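Local coordinates for protein IG hypothetical 16092 (Bacillus cereus ATCC 14579, PDB 1YQH) that is of unknown function but belongs to the UPF0045 family of thiamine-binding-like proteins and may therefore bind thiamine or a related small molecule, at residues R40-E51 / T91-R100. Numbering follows the deposited sequence.
Sequences RYEVGAMETTLE and TIDEKVWKYR
E51 OE1 is gripped by the first turn of helix 92-96: it accepts the backbone N-H of I92 at 2.8 Å, nearly along its own C-O axis, and a water 2.7 Å from OE1 donates to it while accepting from D93 N. The helix packs on the β-hairpin 40-43/48-52 at the edge of the ferredoxin-like βαββαβ sheet, on the face turned away from helix 23-36. A capping box closes the same helix start, E94 N donating to T91 OG1 and T91 N to E94 OE1. Beneath these polar groups I92 supplies the apolar core; its CD1 meets T49 CG2 tip to tip at 3.8 Å and also touches E51 CB. Fully extended, with CG anti to the backbone N (chi1 -180°), R40 passes beside I92, whose CB and CG2 lie over one guanidinium face. R40 NH2 then forms a salt bridge with D93 OD1 at 2.9 Å, the two flat groups turned 60° apart; NH1 to OD2 is weak, and Y103 OH also bonds OD1. V43 O of the same hairpin accepts from R100 NE of a second subunit, another copy of the protein. Within the chain, R100, beyond the helix, comes from the opposite direction to E42; its guanidinium meets the carboxylate in an end-on, nearly coplanar salt bridge (15°), with NH1 to OE1 and NH2 to OE2 both 2.8 Å.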
loop_
_atom_site.group_PDB
_atom_site.type_symbol
_atom_site.label_atom_id
_atom_site.label_comp_id
_atom_site.label_asym_id
_atom_site.label_seq_id
_atom_site.Cartn_x
_atom_site.Cartn_y
_atom_site.Cartn_z
ATOM N N ARG A 40 -16.570 11.325 -8.096
ATOM C CA ARG A 40 -17.104 10.739 -6.869
ATOM C C ARG A 40 -15.956 10.307 -5.950
ATOM O O ARG A 40 -14.998 9.677 -6.397
ATOM C CB ARG A 40 -17.975 9.533 -7.190
ATOM C CG ARG A 40 -18.541 8.915 -5.927
ATOM C CD ARG A 40 -19.555 7.860 -6.205
ATOM N NE ARG A 40 -19.883 7.189 -4.954
ATOM C CZ ARG A 40 -20.576 6.061 -4.872
ATOM N NH1 ARG A 40 -21.006 5.458 -5.970
ATOM N NH2 ARG A 40 -20.814 5.527 -3.685
ATOM N N TYR A 41 -16.059 10.632 -4.661
ATOM C CA TYR A 41 -15.021 10.244 -3.710
ATOM C C TYR A 41 -15.584 10.028 -2.309
ATOM O O TYR A 41 -16.712 10.423 -2.002
ATOM C CB TYR A 41 -13.922 11.325 -3.653
ATOM C CG TYR A 41 -14.386 12.607 -2.995
ATOM C CD1 TYR A 41 -14.964 13.639 -3.752
ATOM C CD2 TYR A 41 -14.281 12.779 -1.608
ATOM C CE1 TYR A 41 -15.409 14.832 -3.124
ATOM C CE2 TYR A 41 -14.728 13.939 -0.978
ATOM C CZ TYR A 41 -15.292 14.954 -1.744
ATOM O OH TYR A 41 -15.728 16.086 -1.114
ATOM N N GLU A 42 -14.781 9.386 -1.466
ATOM C CA GLU A 42 -15.062 9.310 -0.047
ATOM C C GLU A 42 -13.755 9.322 0.722
ATOM O O GLU A 42 -12.877 8.497 0.468
ATOM C CB GLU A 42 -15.843 8.048 0.283
ATOM C CG GLU A 42 -16.285 7.975 1.733
ATOM C CD GLU A 42 -16.998 6.675 2.024
ATOM O OE1 GLU A 42 -18.220 6.719 2.253
ATOM O OE2 GLU A 42 -16.347 5.611 1.981
ATOM N N VAL A 43 -13.639 10.272 1.641
ATOM C CA VAL A 43 -12.479 10.365 2.509
ATOM C C VAL A 43 -12.624 9.362 3.666
ATOM O O VAL A 43 -13.630 9.364 4.393
ATOM C CB VAL A 43 -12.285 11.809 3.039
ATOM C CG1 VAL A 43 -11.066 11.873 3.963
ATOM C CG2 VAL A 43 -12.106 12.798 1.862
ATOM N N GLY A 44 -11.639 8.474 3.784
ATOM C CA GLY A 44 -11.570 7.541 4.921
ATOM C C GLY A 44 -10.443 7.936 5.852
ATOM O O GLY A 44 -9.655 8.850 5.558
ATOM N N ALA A 45 -10.360 7.247 6.989
ATOM C CA ALA A 45 -9.367 7.594 8.010
ATOM C C ALA A 45 -7.925 7.375 7.532
ATOM O O ALA A 45 -7.024 8.089 7.976
ATOM C CB ALA A 45 -9.621 6.782 9.271
HETATM N N MSE A 46 -7.721 6.408 6.633
HETATM C CA MSE A 46 -6.364 6.035 6.165
HETATM C C MSE A 46 -6.113 6.296 4.679
HETATM O O MSE A 46 -4.959 6.445 4.267
HETATM C CB MSE A 46 -6.077 4.540 6.444
HETATM C CG MSE A 46 -6.221 4.125 7.934
HETATM SE SE MSE A 46 -5.004 5.074 9.105
HETATM C CE MSE A 46 -3.363 4.287 8.459
ATOM N N GLU A 47 -7.199 6.334 3.899
ATOM C CA GLU A 47 -7.166 6.423 2.430
ATOM C C GLU A 47 -8.406 7.172 1.943
ATOM O O GLU A 47 -9.459 7.097 2.581
ATOM C CB GLU A 47 -7.199 5.017 1.784
ATOM C CG GLU A 47 -6.187 3.977 2.280
ATOM C CD GLU A 47 -4.726 4.386 2.095
ATOM O OE1 GLU A 47 -4.395 5.183 1.187
ATOM O OE2 GLU A 47 -3.896 3.894 2.879
ATOM N N THR A 48 -8.284 7.876 0.814
ATOM C CA THR A 48 -9.440 8.492 0.151
ATOM C C THR A 48 -9.746 7.653 -1.074
ATOM O O THR A 48 -8.830 7.336 -1.855
ATOM C CB THR A 48 -9.110 9.950 -0.240
ATOM O OG1 THR A 48 -9.041 10.724 0.960
ATOM C CG2 THR A 48 -10.175 10.567 -1.186
ATOM N N THR A 49 -11.016 7.279 -1.224
ATOM C CA THR A 49 -11.466 6.464 -2.351
ATOM C C THR A 49 -11.952 7.388 -3.464
ATOM O O THR A 49 -12.635 8.371 -3.170
ATOM C CB THR A 49 -12.628 5.544 -1.925
ATOM O OG1 THR A 49 -12.216 4.762 -0.798
ATOM C CG2 THR A 49 -13.024 4.606 -3.086
ATOM N N LEU A 50 -11.597 7.054 -4.709
ATOM C CA LEU A 50 -12.038 7.749 -5.923
ATOM C C LEU A 50 -12.667 6.771 -6.913
ATOM O O LEU A 50 -12.288 5.595 -6.967
ATOM C CB LEU A 50 -10.845 8.419 -6.625
ATOM C CG LEU A 50 -9.905 9.290 -5.791
ATOM C CD1 LEU A 50 -8.695 9.749 -6.603
ATOM C CD2 LEU A 50 -10.661 10.502 -5.220
ATOM N N GLU A 51 -13.617 7.265 -7.710
ATOM C CA GLU A 51 -14.191 6.460 -8.780
ATOM C C GLU A 51 -14.219 7.311 -10.040
ATOM O O GLU A 51 -14.581 8.475 -9.980
ATOM C CB GLU A 51 -15.612 6.043 -8.392
ATOM C CG GLU A 51 -16.336 5.222 -9.439
ATOM C CD GLU A 51 -17.778 4.947 -9.041
ATOM O OE1 GLU A 51 -18.005 4.071 -8.194
ATOM O OE2 GLU A 51 -18.688 5.607 -9.568
ATOM N N THR A 91 -16.878 -0.323 -9.672
ATOM C CA THR A 91 -17.478 0.806 -8.973
ATOM C C THR A 91 -17.379 0.644 -7.462
ATOM O O THR A 91 -17.196 -0.465 -6.949
ATOM C CB THR A 91 -18.976 0.977 -9.336
ATOM O OG1 THR A 91 -19.692 -0.206 -8.964
ATOM C CG2 THR A 91 -19.143 1.252 -10.837
ATOM N N ILE A 92 -17.510 1.763 -6.754
ATOM C CA ILE A 92 -17.538 1.736 -5.304
ATOM C C ILE A 92 -18.728 0.893 -4.827
ATOM O O ILE A 92 -18.591 0.013 -3.972
ATOM C CB ILE A 92 -17.627 3.160 -4.729
ATOM C CG1 ILE A 92 -16.314 3.913 -5.006
ATOM C CG2 ILE A 92 -17.950 3.111 -3.218
ATOM C CD1 ILE A 92 -16.330 5.436 -4.705
ATOM N N ASP A 93 -19.892 1.167 -5.400
ATOM C CA ASP A 93 -21.122 0.522 -4.939
ATOM C C ASP A 93 -21.064 -0.998 -5.040
ATOM O O ASP A 93 -21.543 -1.690 -4.155
ATOM C CB ASP A 93 -22.338 1.096 -5.663
ATOM C CG ASP A 93 -22.656 2.518 -5.227
ATOM O OD1 ASP A 93 -22.129 2.963 -4.193
ATOM O OD2 ASP A 93 -23.455 3.200 -5.908
ATOM N N GLU A 94 -20.445 -1.527 -6.097
ATOM C CA GLU A 94 -20.418 -2.975 -6.254
ATOM C C GLU A 94 -19.585 -3.631 -5.156
ATOM O O GLU A 94 -19.856 -4.763 -4.765
ATOM C CB GLU A 94 -19.929 -3.371 -7.646
ATOM C CG GLU A 94 -18.464 -3.640 -7.733
ATOM C CD GLU A 94 -18.071 -4.081 -9.117
ATOM O OE1 GLU A 94 -18.018 -3.216 -10.013
ATOM O OE2 GLU A 94 -17.820 -5.288 -9.296
ATOM N N LYS A 95 -18.593 -2.906 -4.644
ATOM C CA LYS A 95 -17.707 -3.455 -3.622
ATOM C C LYS A 95 -18.215 -3.287 -2.190
ATOM O O LYS A 95 -17.900 -4.113 -1.334
ATOM C CB LYS A 95 -16.291 -2.902 -3.793
ATOM C CG LYS A 95 -15.754 -3.205 -5.205
ATOM C CD LYS A 95 -14.275 -2.975 -5.351
ATOM C CE LYS A 95 -13.474 -4.101 -4.746
ATOM N NZ LYS A 95 -12.049 -3.668 -4.615
ATOM N N VAL A 96 -19.028 -2.262 -1.934
ATOM C CA VAL A 96 -19.430 -1.958 -0.549
ATOM C C VAL A 96 -20.903 -2.199 -0.204
ATOM O O VAL A 96 -21.263 -2.144 0.963
ATOM C CB VAL A 96 -19.065 -0.499 -0.130
ATOM C CG1 VAL A 96 -17.593 -0.225 -0.358
ATOM C CG2 VAL A 96 -19.941 0.523 -0.859
ATOM N N TRP A 97 -21.756 -2.426 -1.206
ATOM C CA TRP A 97 -23.198 -2.426 -0.950
ATOM C C TRP A 97 -23.627 -3.453 0.097
ATOM O O TRP A 97 -24.498 -3.170 0.917
ATOM C CB TRP A 97 -24.007 -2.573 -2.242
ATOM C CG TRP A 97 -24.043 -3.943 -2.821
ATOM C CD1 TRP A 97 -23.189 -4.461 -3.744
ATOM C CD2 TRP A 97 -25.008 -4.967 -2.545
ATOM N NE1 TRP A 97 -23.542 -5.753 -4.046
ATOM C CE2 TRP A 97 -24.659 -6.089 -3.326
ATOM C CE3 TRP A 97 -26.122 -5.048 -1.698
ATOM C CZ2 TRP A 97 -25.388 -7.286 -3.293
ATOM C CZ3 TRP A 97 -26.854 -6.240 -1.668
ATOM C CH2 TRP A 97 -26.478 -7.341 -2.461
ATOM N N LYS A 98 -23.007 -4.631 0.065
ATOM C CA LYS A 98 -23.347 -5.713 0.998
ATOM C C LYS A 98 -22.980 -5.363 2.443
ATOM O O LYS A 98 -23.464 -5.992 3.400
ATOM C CB LYS A 98 -22.622 -7.002 0.593
ATOM C CG LYS A 98 -23.212 -7.704 -0.629
ATOM C CD LYS A 98 -22.544 -9.055 -0.900
ATOM C CE LYS A 98 -21.614 -9.020 -2.116
ATOM N NZ LYS A 98 -20.306 -8.335 -1.910
ATOM N N TYR A 99 -22.135 -4.348 2.602
ATOM C CA TYR A 99 -21.430 -4.142 3.867
ATOM C C TYR A 99 -21.743 -2.822 4.564
ATOM O O TYR A 99 -21.149 -2.498 5.599
ATOM C CB TYR A 99 -19.923 -4.288 3.626
ATOM C CG TYR A 99 -19.583 -5.591 2.954
ATOM C CD1 TYR A 99 -19.013 -5.617 1.684
ATOM C CD2 TYR A 99 -19.854 -6.807 3.584
ATOM C CE1 TYR A 99 -18.718 -6.817 1.061
ATOM C CE2 TYR A 99 -19.564 -8.004 2.978
ATOM C CZ TYR A 99 -18.999 -8.012 1.719
ATOM O OH TYR A 99 -18.704 -9.216 1.120
ATOM N N ARG A 100 -22.673 -2.066 3.993
ATOM C CA ARG A 100 -23.075 -0.794 4.552
ATOM C C ARG A 100 -24.588 -0.694 4.686
ATOM O O ARG A 100 -25.323 -0.970 3.738
ATOM C CB ARG A 100 -22.560 0.346 3.682
ATOM C CG ARG A 100 -21.054 0.448 3.663
ATOM C CD ARG A 100 -20.667 1.784 3.150
ATOM N NE ARG A 100 -19.226 1.992 3.202
ATOM C CZ ARG A 100 -18.655 3.178 3.036
ATOM N NH1 ARG A 100 -19.415 4.254 2.828
ATOM N NH2 ARG A 100 -17.340 3.295 3.088
HETATM O O HOH W 1 -20.471 3.310 -7.364
#